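Local coordinates for putative uncharacterized protein (Pseudomonas phage 201phi2-1, PDB 3R4V), which is of unknown function but belongs to the phage tubulin-like family and holds guanosine-5'-diphosphate in a pocket of its N-terminal part, at residues Q181-L186 and G251-D256; E26-F31 and R43-T48; V208-I213 and V268-G273. One frame throughout, in Å; residues are numbered along the deposited sequence. Where two conformers were deposited one is given.

Overall arrangement
A single mixed sheet ties together three contacts that do not touch one another. Contact 2 pairs parallel strands 28-32 and 46-49 at one margin of the sheet; contact 3 pairs strand 208-214 with the antiparallel strand 264-270, on the opposite side of the chain's centre, with contact centres about 28 Å apart. Contact 1, at the other margin, joins the loop after helix 161-178 to strand 247-252. Its centre lies about 24 Å from that of contact 3 and about 28 Å from that of contact 2. Along the chain, contact 2 closes before the other two open, whereas contacts 1 and 3 interleave. The bound guanosine-5'-diphosphate is about 10 Å from the side chain of Phe31 in contact 2.

Contact 1 (Q181-L186 and G251-D256); sequences QNHGRL and GIMKVD
Ile252 meets the 181-186 loop through both its backbone and its side chain. Its carbonyl accepts a bond from Gly184 N (2.9 Å from Ile252 O), and its own N returns one to Gly184 O, the straighter of the two at 165°. Arg185 crosses Ile252 at a slant, its NH1 3.9 Å from Ile252 CG1, while NH2 forms a salt bridge with Glu239. Lys254 extends past Asn182 and bends only at its last torsion (chi4 62°), which places NZ 2.9 Å from Asn182 O, above the plane of that carbonyl; CD lies against Asn182 ND2. Gly184 and Ile252 form a lone antiparallel bridge, made where a type II turn from His183 to Leu186 runs beside strand 247-252, the outermost strand of the sheet within the chain of this tubulin-like protein. His183 lies alongside Met253, its ND1 3.9 Å from Met253 CG, and both side chains pack on Leu232 of strand 228-233. The imidazole is held at both nitrogens: NE2 bonds to Leu177 O, and ND1 is 2.8 Å from a water that also accepts from Lys254 N. Gly251 completes the approach with a CA-H...O contact, its CA 3.3 Å from Gly184 O.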
ATOM      1  N   GLN A 181     -11.854 -13.020 -12.792  1.00 31.39           N
ATOM      2  CA  GLN A 181     -11.804 -14.325 -13.461  1.00 35.39           C
ATOM      3  C   GLN A 181     -12.865 -14.498 -14.542  1.00 44.00           C
ATOM      4  O   GLN A 181     -13.155 -15.617 -14.968  1.00 44.28           O
ATOM      5  CB  GLN A 181     -11.868 -15.469 -12.435  1.00 40.05           C
ATOM      6  CG  GLN A 181     -10.732 -15.432 -11.405  1.00 30.66           C
ATOM      7  CD  GLN A 181     -10.734 -16.613 -10.443  1.00 39.04           C
ATOM      8  OE1 GLN A 181     -11.333 -17.650 -10.715  1.00 45.27           O
ATOM      9  NE2 GLN A 181     -10.058 -16.456  -9.311  1.00 35.40           N
ATOM     10  N   ASN A 182     -13.422 -13.382 -14.996  1.00 33.61           N
ATOM     11  CA  ASN A 182     -14.514 -13.403 -15.960  1.00 34.14           C
ATOM     12  C   ASN A 182     -14.116 -12.868 -17.339  1.00 37.10           C
ATOM     13  O   ASN A 182     -14.971 -12.650 -18.205  1.00 43.57           O
ATOM     14  CB  ASN A 182     -15.710 -12.624 -15.394  1.00 36.41           C
ATOM     15  CG  ASN A 182     -16.929 -12.672 -16.301  1.00 48.34           C
ATOM     16  OD1 ASN A 182     -17.452 -13.744 -16.602  1.00 50.54           O
ATOM     17  ND2 ASN A 182     -17.397 -11.504 -16.729  1.00 49.67           N
ATOM     18  N   HIS A 183     -12.816 -12.670 -17.550  1.00 33.65           N
ATOM     19  CA  HIS A 183     -12.336 -12.108 -18.809  1.00 33.04           C
ATOM     20  C   HIS A 183     -11.836 -13.181 -19.771  1.00 36.20           C
ATOM     21  O   HIS A 183     -11.195 -14.149 -19.360  1.00 40.22           O
ATOM     22  CB  HIS A 183     -11.225 -11.096 -18.544  1.00 35.89           C
ATOM     23  CG  HIS A 183     -11.546 -10.141 -17.442  1.00 31.87           C
ATOM     24  ND1 HIS A 183     -12.731  -9.437 -17.394  1.00 30.50           N
ATOM     25  CD2 HIS A 183     -10.848  -9.788 -16.338  1.00 24.52           C
ATOM     26  CE1 HIS A 183     -12.744  -8.684 -16.307  1.00 32.78           C
ATOM     27  NE2 HIS A 183     -11.614  -8.880 -15.650  1.00 30.20           N
ATOM     28  N   GLY A 184     -12.123 -13.003 -21.054  1.00 35.84           N
ATOM     29  CA  GLY A 184     -11.623 -13.921 -22.056  1.00 35.25           C
ATOM     30  C   GLY A 184     -10.108 -13.896 -22.108  1.00 39.82           C
ATOM     31  O   GLY A 184      -9.496 -12.831 -21.989  1.00 36.56           O
ATOM     32  N   ARG A 185      -9.508 -15.075 -22.275  1.00 42.12           N
ATOM     33  CA  ARG A 185      -8.060 -15.212 -22.447  1.00 41.85           C
ATOM     34  C   ARG A 185      -7.239 -15.059 -21.164  1.00 40.96           C
ATOM     35  O   ARG A 185      -6.045 -15.342 -21.160  1.00 52.11           O
ATOM     36  CB  ARG A 185      -7.552 -14.250 -23.525  1.00 39.96           C
ATOM     37  CG  ARG A 185      -8.032 -14.615 -24.923  1.00 55.10           C
ATOM     38  CD  ARG A 185      -8.012 -13.434 -25.874  1.00 59.19           C
ATOM     39  NE  ARG A 185      -6.673 -12.889 -26.067  1.00 57.66           N
ATOM     40  CZ  ARG A 185      -6.401 -11.864 -26.869  1.00 54.92           C
ATOM     41  NH1 ARG A 185      -7.380 -11.280 -27.554  1.00 50.36           N
ATOM     42  NH2 ARG A 185      -5.153 -11.426 -26.986  1.00 52.57           N
ATOM     43  N   LEU A 186      -7.872 -14.628 -20.076  1.00 45.99           N
ATOM     44  CA  LEU A 186      -7.124 -14.321 -18.855  1.00 42.44           C
ATOM     45  C   LEU A 186      -7.352 -15.333 -17.729  1.00 47.15           C
ATOM     46  O   LEU A 186      -8.462 -15.474 -17.205  1.00 47.50           O
ATOM     47  CB  LEU A 186      -7.437 -12.905 -18.370  1.00 41.56           C
ATOM     48  CG  LEU A 186      -6.466 -12.359 -17.326  1.00 36.41           C
ATOM     49  CD1 LEU A 186      -5.108 -12.080 -17.963  1.00 33.87           C
ATOM     50  CD2 LEU A 186      -7.025 -11.105 -16.678  1.00 34.08           C
ATOM     51  N   GLY A 251      -6.506  -9.431 -21.571  1.00 35.23           N
ATOM     52  CA  GLY A 251      -7.803 -10.033 -21.311  1.00 31.67           C
ATOM     53  C   GLY A 251      -8.918  -9.258 -21.996  1.00 37.91           C
ATOM     54  O   GLY A 251      -8.834  -8.037 -22.146  1.00 34.91           O
ATOM     55  N   ILE A 252      -9.966  -9.958 -22.419  1.00 35.05           N
ATOM     56  CA  ILE A 252     -11.100  -9.296 -23.062  1.00 35.89           C
ATOM     57  C   ILE A 252     -12.272  -9.208 -22.106  1.00 36.90           C
ATOM     58  O   ILE A 252     -12.778 -10.228 -21.640  1.00 42.49           O
ATOM     59  CB  ILE A 252     -11.530 -10.018 -24.348  1.00 38.36           C
ATOM     60  CG1 ILE A 252     -10.330 -10.132 -25.285  1.00 39.44           C
ATOM     61  CG2 ILE A 252     -12.700  -9.291 -25.009  1.00 45.33           C
ATOM     62  CD1 ILE A 252      -9.559  -8.845 -25.429  1.00 40.82           C
ATOM     63  N   MET A 253     -12.680  -7.983 -21.793  1.00 37.31           N
ATOM     64  CA  MET A 253     -13.774  -7.754 -20.860  1.00 35.24           C
ATOM     65  C   MET A 253     -15.117  -7.943 -21.541  1.00 39.03           C
ATOM     66  O   MET A 253     -15.233  -7.838 -22.766  1.00 43.10           O
ATOM     67  CB  MET A 253     -13.687  -6.354 -20.247  1.00 34.29           C
ATOM     68  CG  MET A 253     -12.423  -6.113 -19.459  1.00 37.55           C
ATOM     69  SD  MET A 253     -12.417  -4.493 -18.680  1.00 35.57           S
ATOM     70  CE  MET A 253     -12.008  -3.468 -20.097  1.00 38.08           C
ATOM     71  N   LYS A 254     -16.136  -8.212 -20.737  1.00 41.84           N
ATOM     72  CA  LYS A 254     -17.460  -8.502 -21.267  1.00 42.73           C
ATOM     73  C   LYS A 254     -18.403  -7.321 -21.063  1.00 41.22           C
ATOM     74  O   LYS A 254     -18.495  -6.774 -19.970  1.00 43.86           O
ATOM     75  CB  LYS A 254     -18.014  -9.769 -20.616  1.00 48.42           C
ATOM     76  CG  LYS A 254     -17.311 -11.039 -21.081  1.00 55.91           C
ATOM     77  CD  LYS A 254     -17.747 -12.255 -20.278  1.00 63.17           C
ATOM     78  CE  LYS A 254     -17.166 -13.536 -20.859  1.00 65.85           C
ATOM     79  NZ  LYS A 254     -15.675 -13.559 -20.823  1.00 61.56           N
ATOM     80  N   VAL A 255     -19.100  -6.929 -22.127  1.00 43.28           N
ATOM     81  CA  VAL A 255     -19.980  -5.761 -22.076  1.00 44.46           C
ATOM     82  C   VAL A 255     -21.151  -5.922 -21.109  1.00 49.88           C
ATOM     83  O   VAL A 255     -21.775  -4.935 -20.718  1.00 59.34           O
ATOM     84  CB  VAL A 255     -20.497  -5.357 -23.487  1.00 47.17           C
ATOM     85  CG1 VAL A 255     -21.308  -6.491 -24.130  1.00 50.46           C
ATOM     86  CG2 VAL A 255     -21.322  -4.077 -23.409  1.00 53.77           C
ATOM     87  N   ASP A 256     -21.449  -7.160 -20.725  1.00 53.33           N
ATOM     88  CA  ASP A 256     -22.503  -7.421 -19.747  1.00 58.01           C
ATOM     89  C   ASP A 256     -21.942  -7.550 -18.329  1.00 56.40           C
ATOM     90  O   ASP A 256     -22.685  -7.827 -17.389  1.00 60.16           O
ATOM     91  CB  ASP A 256     -23.298  -8.675 -20.117  1.00 69.86           C
ATOM     92  CG  ASP A 256     -22.441  -9.924 -20.144  1.00 81.18           C
ATOM     93  OD1 ASP A 256     -21.287  -9.854 -20.617  1.00 78.51           O
ATOM     94  OD2 ASP A 256     -22.925 -10.982 -19.690  1.00 89.98           O
TER
HETATM   95  O   HOH W   1     -15.461  -9.321 -18.102  1.00 35.37           O

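Contact 2 (E26-F31 and R43-T48); sequences EAVHCF and RSVNVT
With CG anti to the carbonyl carbon (chi1 -60°) and the amide turned by a chi2 of -76°, Asn46 lies side by side with His29, and its ND2 bonds to Val28 O at 3.1 Å. The backbone N of Asn46 bonds to the same oxygen, the two donors arriving from opposite faces of the carbonyl plane. ND2 also sits over one face of the His29 imidazole, offset toward the rim, 3.5 Å from His29 CE1, with ring and amide planes only 18° apart. From there the parallel ladder continues through Cys30 N to Asn46 O (2.8 Å) and Thr48 N to Cys30 O. In this Rossmann-like sheet of the tubulin family, strand 46-49 is the margin and strand 28-32 its inner neighbour, bonded on the other side to strand 6-10; no alpha-helix intervenes in the link between the pair. Further along the same face, that of His29 and Asn46, Thr48 CB approaches Phe31 CD2 at 3.7 Å, and Leu74 of helix 71-76 touches both residues. A water donates to Cys30 O and sits 2.8 Å from Thr48 OG1. Just ahead of strand 46-49, Val45 CG1 packs on Val28 CB at 3.6 Å.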
ATOM      1  N   GLU A  26     -17.754  -9.597   2.948  1.00 45.78           N
ATOM      2  CA  GLU A  26     -16.942 -10.652   3.546  0.62 48.11           C
ATOM      3  C   GLU A  26     -15.522 -10.715   2.987  1.00 40.54           C
ATOM      4  O   GLU A  26     -14.621 -11.236   3.648  1.00 42.54           O
ATOM      5  CB  GLU A  26     -17.627 -12.012   3.392  0.62 51.70           C
ATOM      6  CG  GLU A  26     -17.618 -12.859   4.660  0.62 63.95           C
ATOM      7  CD  GLU A  26     -18.465 -12.260   5.768  0.62 71.32           C
ATOM      8  OE1 GLU A  26     -19.686 -12.522   5.793  0.62 72.54           O
ATOM      9  OE2 GLU A  26     -17.909 -11.527   6.615  0.62 76.34           O
ATOM     10  N   ALA A  27     -15.322 -10.181   1.781  1.00 39.69           N
ATOM     11  CA  ALA A  27     -14.005 -10.200   1.134  1.00 34.11           C
ATOM     12  C   ALA A  27     -13.033  -9.211   1.763  1.00 33.02           C
ATOM     13  O   ALA A  27     -11.818  -9.303   1.552  1.00 32.76           O
ATOM     14  CB  ALA A  27     -14.135  -9.922  -0.361  1.00 35.45           C
ATOM     15  N   VAL A  28     -13.574  -8.272   2.532  1.00 32.82           N
ATOM     16  CA  VAL A  28     -12.786  -7.211   3.159  1.00 31.47           C
ATOM     17  C   VAL A  28     -12.387  -7.558   4.606  1.00 33.00           C
ATOM     18  O   VAL A  28     -13.226  -7.937   5.432  1.00 34.92           O
ATOM     19  CB  VAL A  28     -13.559  -5.871   3.114  1.00 30.76           C
ATOM     20  CG1 VAL A  28     -12.803  -4.792   3.829  1.00 30.46           C
ATOM     21  CG2 VAL A  28     -13.839  -5.462   1.660  1.00 26.06           C
ATOM     22  N   HIS A  29     -11.097  -7.436   4.901  1.00 32.83           N
ATOM     23  CA  HIS A  29     -10.560  -7.734   6.225  1.00 34.67           C
ATOM     24  C   HIS A  29      -9.749  -6.555   6.730  1.00 29.72           C
ATOM     25  O   HIS A  29      -8.757  -6.162   6.100  1.00 28.60           O
ATOM     26  CB  HIS A  29      -9.668  -8.973   6.159  1.00 37.19           C
ATOM     27  CG  HIS A  29     -10.391 -10.206   5.717  1.00 39.97           C
ATOM     28  ND1 HIS A  29     -10.732 -11.219   6.586  1.00 40.72           N
ATOM     29  CD2 HIS A  29     -10.851 -10.583   4.499  1.00 43.38           C
ATOM     30  CE1 HIS A  29     -11.373 -12.168   5.924  1.00 47.11           C
ATOM     31  NE2 HIS A  29     -11.458 -11.807   4.655  1.00 42.50           N
ATOM     32  N   CYS A  30     -10.160  -5.991   7.866  1.00 31.12           N
ATOM     33  CA  CYS A  30      -9.496  -4.811   8.421  1.00 29.00           C
ATOM     34  C   CYS A  30      -8.775  -5.133   9.718  1.00 28.20           C
ATOM     35  O   CYS A  30      -9.271  -5.906  10.524  1.00 31.60           O
ATOM     36  CB  CYS A  30     -10.515  -3.704   8.694  1.00 32.25           C
ATOM     37  SG  CYS A  30     -11.405  -3.155   7.238  1.00 34.32           S
ATOM     38  N   PHE A  31      -7.618  -4.511   9.915  1.00 24.88           N
ATOM     39  CA  PHE A  31      -6.826  -4.706  11.126  1.00 30.91           C
ATOM     40  C   PHE A  31      -6.311  -3.374  11.663  1.00 28.76           C
ATOM     41  O   PHE A  31      -5.902  -2.501  10.896  1.00 27.53           O
ATOM     42  CB  PHE A  31      -5.641  -5.637  10.832  1.00 27.92           C
ATOM     43  CG  PHE A  31      -6.049  -6.962  10.268  1.00 27.54           C
ATOM     44  CD1 PHE A  31      -6.145  -7.147   8.900  1.00 28.85           C
ATOM     45  CD2 PHE A  31      -6.387  -8.010  11.109  1.00 32.59           C
ATOM     46  CE1 PHE A  31      -6.549  -8.363   8.374  1.00 28.37           C
ATOM     47  CE2 PHE A  31      -6.795  -9.227  10.594  1.00 38.96           C
ATOM     48  CZ  PHE A  31      -6.877  -9.405   9.220  1.00 35.78           C
ATOM     49  N   ARG A  43     -19.378  -2.624  10.190  0.57 49.36           N
ATOM     50  CA  ARG A  43     -20.114  -3.816  10.581  0.57 52.26           C
ATOM     51  C   ARG A  43     -20.285  -4.753   9.388  0.57 55.52           C
ATOM     52  O   ARG A  43     -20.425  -5.965   9.555  0.57 59.08           O
ATOM     53  CB  ARG A  43     -21.479  -3.432  11.155  0.57 57.68           C
ATOM     54  CG  ARG A  43     -21.393  -2.531  12.377  0.57 63.53           C
ATOM     55  CD  ARG A  43     -22.772  -2.105  12.853  0.57 67.67           C
ATOM     56  NE  ARG A  43     -23.607  -3.248  13.205  0.57 70.99           N
ATOM     57  CZ  ARG A  43     -24.493  -3.807  12.386  0.57 72.99           C
ATOM     58  NH1 ARG A  43     -24.666  -3.327  11.161  0.57 70.51           N
ATOM     59  NH2 ARG A  43     -25.207  -4.848  12.796  0.57 72.93           N
ATOM     60  N   SER A  44     -20.254  -4.182   8.186  1.00 56.95           N
ATOM     61  CA  SER A  44     -20.453  -4.940   6.948  1.00 56.89           C
ATOM     62  C   SER A  44     -19.224  -5.742   6.510  1.00 56.80           C
ATOM     63  O   SER A  44     -19.282  -6.517   5.550  1.00 51.66           O
ATOM     64  CB  SER A  44     -20.877  -4.001   5.815  1.00 54.69           C
ATOM     65  OG  SER A  44     -22.118  -3.376   6.100  1.00 62.14           O
ATOM     66  N   VAL A  45     -18.105  -5.543   7.197  1.00 49.02           N
ATOM     67  CA  VAL A  45     -16.872  -6.235   6.832  1.00 45.49           C
ATOM     68  C   VAL A  45     -16.194  -6.830   8.070  1.00 45.55           C
ATOM     69  O   VAL A  45     -16.686  -6.686   9.191  1.00 46.78           O
ATOM     70  CB  VAL A  45     -15.891  -5.302   6.094  1.00 44.76           C
ATOM     71  CG1 VAL A  45     -16.545  -4.717   4.835  1.00 46.58           C
ATOM     72  CG2 VAL A  45     -15.401  -4.197   7.013  1.00 42.17           C
ATOM     73  N   ASN A  46     -15.072  -7.506   7.862  1.00 42.77           N
ATOM     74  CA  ASN A  46     -14.315  -8.060   8.975  1.00 37.95           C
ATOM     75  C   ASN A  46     -13.433  -7.003   9.624  1.00 40.47           C
ATOM     76  O   ASN A  46     -12.745  -6.249   8.938  1.00 41.38           O
ATOM     77  CB  ASN A  46     -13.481  -9.257   8.517  1.00 47.03           C
ATOM     78  CG  ASN A  46     -14.335 -10.380   7.954  1.00 54.29           C
ATOM     79  OD1 ASN A  46     -14.979 -11.113   8.701  1.00 52.04           O
ATOM     80  ND2 ASN A  46     -14.343 -10.518   6.632  1.00 46.81           N
ATOM     81  N   VAL A  47     -13.473  -6.936  10.952  1.00 44.79           N
ATOM     82  CA  VAL A  47     -12.591  -6.037  11.686  1.00 44.85           C
ATOM     83  C   VAL A  47     -11.957  -6.772  12.853  1.00 39.36           C
ATOM     84  O   VAL A  47     -12.657  -7.356  13.681  1.00 45.25           O
ATOM     85  CB  VAL A  47     -13.346  -4.805  12.214  1.00 48.40           C
ATOM     86  CG1 VAL A  47     -12.408  -3.922  13.015  1.00 47.86           C
ATOM     87  CG2 VAL A  47     -13.962  -4.027  11.063  1.00 47.39           C
ATOM     88  N   THR A  48     -10.629  -6.745  12.911  1.00 38.13           N
ATOM     89  CA  THR A  48      -9.910  -7.389  14.000  1.00 33.72           C
ATOM     90  C   THR A  48      -8.914  -6.412  14.611  1.00 34.78           C
ATOM     91  O   THR A  48      -8.079  -5.848  13.908  1.00 37.61           O
ATOM     92  CB  THR A  48      -9.170  -8.645  13.515  1.00 36.94           C
ATOM     93  OG1 THR A  48     -10.090  -9.514  12.838  1.00 44.92           O
ATOM     94  CG2 THR A  48      -8.536  -9.381  14.689  1.00 46.29           C
TER
HETATM   95  O   HOH W   2     -10.525  -8.663  10.230  1.00 38.22           O

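Contact 3 (V208-I213 and V268-G273); sequences VCELHI and VINSVG
Val208 enters with its carbonyl oxygen close to Ser271 CB, whose hydroxyl is bonded to Gln207. At Cys209, CB packs 3.6 Å from Ile269 CG2, and SG lies near Ser271 CB. Glu210 then forms a hydrogen-bonded pair with Asn270, N to Asn270 O at 2.8 Å and, in return, Asn270 N to Glu210 O. The Glu210 side chain runs extended beyond CG, and OE2 reaches a water that donates to it at 2.6 Å, donates to Asn270 OD1 and accepts a weak bond from Gly273 N; the water thus joins the carboxylate to the end of the second segment. Leu211 faces the other side of the sheet, where its CD1 lies 4.3 Å from Ile269 CG1 and both residues touch Trp194 of helix 188-195. His212 is bonded through its backbone to Val268 in both directions, with N 2.8 Å from Val268 O. Its ring also points an edge at Asn270, NE2 giving a bond of 2.8 Å to OD1. That oxygen lies within 5° of the ring plane, yet the nitrogen stands well above the amide plane, and ring and amide are turned 78° against each other. OD1 accepts from both the imidazole and the water, while Asn270 ND2 bonds to Pro224 O. Strand 208-214, parallel to 148-154 on its other edge, is where the parallel Rossmann-like run ends and the mixed, C-terminal part of the sheet begins with an antiparallel pair, a layout consistent with the tubulin-like fold.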
ATOM      1  N   VAL A 208      11.031  -3.782  -4.444  1.00 12.56           N
ATOM      2  CA  VAL A 208       9.801  -2.995  -4.470  1.00 11.90           C
ATOM      3  C   VAL A 208       9.587  -2.460  -5.885  1.00 13.66           C
ATOM      4  O   VAL A 208      10.490  -1.855  -6.468  1.00 15.43           O
ATOM      5  CB  VAL A 208       9.824  -1.828  -3.486  1.00 17.22           C
ATOM      6  CG1 VAL A 208       8.549  -0.992  -3.641  1.00 16.00           C
ATOM      7  CG2 VAL A 208       9.896  -2.347  -2.066  1.00 14.91           C
ATOM      8  N   CYS A 209       8.396  -2.723  -6.428  1.00 13.49           N
ATOM      9  CA  CYS A 209       8.005  -2.276  -7.748  1.00 13.54           C
ATOM     10  C   CYS A 209       6.772  -1.403  -7.619  1.00 12.64           C
ATOM     11  O   CYS A 209       6.036  -1.525  -6.648  1.00 16.30           O
ATOM     12  CB  CYS A 209       7.613  -3.479  -8.600  1.00 13.01           C
ATOM     13  SG  CYS A 209       8.976  -4.592  -8.923  1.00 19.51           S
ATOM     14  N   GLU A 210       6.531  -0.547  -8.609  1.00 15.21           N
ATOM     15  CA  GLU A 210       5.285   0.212  -8.643  1.00 15.89           C
ATOM     16  C   GLU A 210       4.280  -0.399  -9.599  1.00 20.81           C
ATOM     17  O   GLU A 210       4.636  -0.907 -10.652  1.00 18.27           O
ATOM     18  CB  GLU A 210       5.515   1.632  -9.110  1.00 18.00           C
ATOM     19  CG  GLU A 210       6.098   2.610  -8.112  1.00 21.79           C
ATOM     20  CD  GLU A 210       6.162   4.013  -8.721  1.00 20.49           C
ATOM     21  OE1 GLU A 210       5.183   4.777  -8.569  1.00 21.70           O
ATOM     22  OE2 GLU A 210       7.168   4.351  -9.390  1.00 20.11           O
ATOM     23  N   LEU A 211       3.016  -0.299  -9.224  1.00 14.77           N
ATOM     24  CA  LEU A 211       1.902  -0.649 -10.082  1.00 17.44           C
ATOM     25  C   LEU A 211       1.323   0.647 -10.612  1.00 21.15           C
ATOM     26  O   LEU A 211       1.004   1.554  -9.842  1.00 19.85           O
ATOM     27  CB  LEU A 211       0.839  -1.366  -9.261  1.00 14.35           C
ATOM     28  CG  LEU A 211      -0.509  -1.625  -9.940  1.00 16.53           C
ATOM     29  CD1 LEU A 211      -0.322  -2.419 -11.235  1.00 19.87           C
ATOM     30  CD2 LEU A 211      -1.487  -2.306  -9.027  1.00 16.98           C
ATOM     31  N   HIS A 212       1.175   0.724 -11.926  1.00 16.13           N
ATOM     32  CA  HIS A 212       0.566   1.897 -12.559  1.00 16.84           C
ATOM     33  C   HIS A 212      -0.704   1.425 -13.216  1.00 21.63           C
ATOM     34  O   HIS A 212      -0.692   0.433 -13.942  1.00 21.28           O
ATOM     35  CB  HIS A 212       1.494   2.479 -13.625  1.00 20.10           C
ATOM     36  CG  HIS A 212       2.836   2.872 -13.102  1.00 20.21           C
ATOM     37  ND1 HIS A 212       3.135   4.159 -12.716  1.00 24.58           N
ATOM     38  CD2 HIS A 212       3.960   2.144 -12.896  1.00 22.42           C
ATOM     39  CE1 HIS A 212       4.390   4.211 -12.304  1.00 25.72           C
ATOM     40  NE2 HIS A 212       4.911   2.999 -12.395  1.00 20.23           N
ATOM     41  N   ILE A 213      -1.803   2.130 -12.961  1.00 18.12           N
ATOM     42  CA  ILE A 213      -3.100   1.705 -13.478  1.00 21.96           C
ATOM     43  C   ILE A 213      -3.622   2.796 -14.402  1.00 20.69           C
ATOM     44  O   ILE A 213      -4.005   3.874 -13.946  1.00 24.18           O
ATOM     45  CB  ILE A 213      -4.115   1.432 -12.330  1.00 20.31           C
ATOM     46  CG1 ILE A 213      -3.583   0.348 -11.376  1.00 26.35           C
ATOM     47  CG2 ILE A 213      -5.472   1.032 -12.915  1.00 23.16           C
ATOM     48  CD1 ILE A 213      -4.361   0.251 -10.066  1.00 25.72           C
ATOM     49  N   VAL A 268       0.458  -1.748 -15.290  1.00 19.69           N
ATOM     50  CA  VAL A 268       1.859  -1.831 -15.688  1.00 17.38           C
ATOM     51  C   VAL A 268       2.746  -1.798 -14.463  1.00 19.78           C
ATOM     52  O   VAL A 268       2.610  -0.920 -13.621  1.00 17.39           O
ATOM     53  CB  VAL A 268       2.237  -0.668 -16.594  1.00 21.29           C
ATOM     54  CG1 VAL A 268       3.625  -0.912 -17.215  1.00 19.64           C
ATOM     55  CG2 VAL A 268       1.171  -0.483 -17.684  1.00 21.65           C
ATOM     56  N   ILE A 269       3.630  -2.780 -14.351  1.00 14.13           N
ATOM     57  CA  ILE A 269       4.553  -2.850 -13.221  1.00 12.66           C
ATOM     58  C   ILE A 269       5.945  -2.419 -13.698  1.00 17.76           C
ATOM     59  O   ILE A 269       6.435  -2.926 -14.697  1.00 19.29           O
ATOM     60  CB  ILE A 269       4.609  -4.290 -12.639  1.00 17.38           C
ATOM     61  CG1 ILE A 269       3.225  -4.726 -12.147  1.00 15.72           C
ATOM     62  CG2 ILE A 269       5.666  -4.402 -11.518  1.00 15.32           C
ATOM     63  CD1 ILE A 269       3.140  -6.162 -11.678  1.00 18.86           C
ATOM     64  N   ASN A 270       6.580  -1.492 -12.979  1.00 13.97           N
ATOM     65  CA  ASN A 270       7.984  -1.174 -13.216  1.00 18.27           C
ATOM     66  C   ASN A 270       8.654  -0.997 -11.868  1.00 19.58           C
ATOM     67  O   ASN A 270       8.023  -1.264 -10.855  1.00 15.57           O
ATOM     68  CB  ASN A 270       8.148   0.072 -14.084  1.00 14.30           C
ATOM     69  CG  ASN A 270       7.826   1.349 -13.358  1.00 17.55           C
ATOM     70  OD1 ASN A 270       7.206   1.338 -12.289  1.00 18.27           O
ATOM     71  ND2 ASN A 270       8.232   2.475 -13.943  1.00 22.83           N
ATOM     72  N   SER A 271       9.912  -0.561 -11.837  1.00 16.14           N
ATOM     73  CA  SER A 271      10.548  -0.329 -10.528  1.00 14.38           C
ATOM     74  C   SER A 271      11.517   0.842 -10.539  1.00 17.93           C
ATOM     75  O   SER A 271      11.987   1.251  -9.477  1.00 16.55           O
ATOM     76  CB  SER A 271      11.259  -1.590 -10.017  1.00 17.39           C
ATOM     77  OG  SER A 271      12.413  -1.868 -10.813  1.00 18.12           O
ATOM     78  N   VAL A 272      11.830   1.378 -11.716  1.00 17.14           N
ATOM     79  CA  VAL A 272      12.814   2.458 -11.788  1.00 18.42           C
ATOM     80  C   VAL A 272      12.334   3.725 -11.061  1.00 25.38           C
ATOM     81  O   VAL A 272      13.137   4.519 -10.606  1.00 23.51           O
ATOM     82  CB  VAL A 272      13.265   2.764 -13.234  1.00 19.78           C
ATOM     83  CG1 VAL A 272      12.148   3.416 -14.030  1.00 17.64           C
ATOM     84  CG2 VAL A 272      14.489   3.662 -13.223  1.00 29.81           C
ATOM     85  N   GLY A 273      11.026   3.888 -10.927  1.00 22.60           N
ATOM     86  CA  GLY A 273      10.466   5.091 -10.328  1.00 20.37           C
ATOM     87  C   GLY A 273      10.619   5.129  -8.811  1.00 20.08           C
ATOM     88  O   GLY A 273      10.439   6.183  -8.201  1.00 19.88           O
TER
HETATM   89  O   HOH W   3       8.802   2.448 -10.207  1.00 18.90           O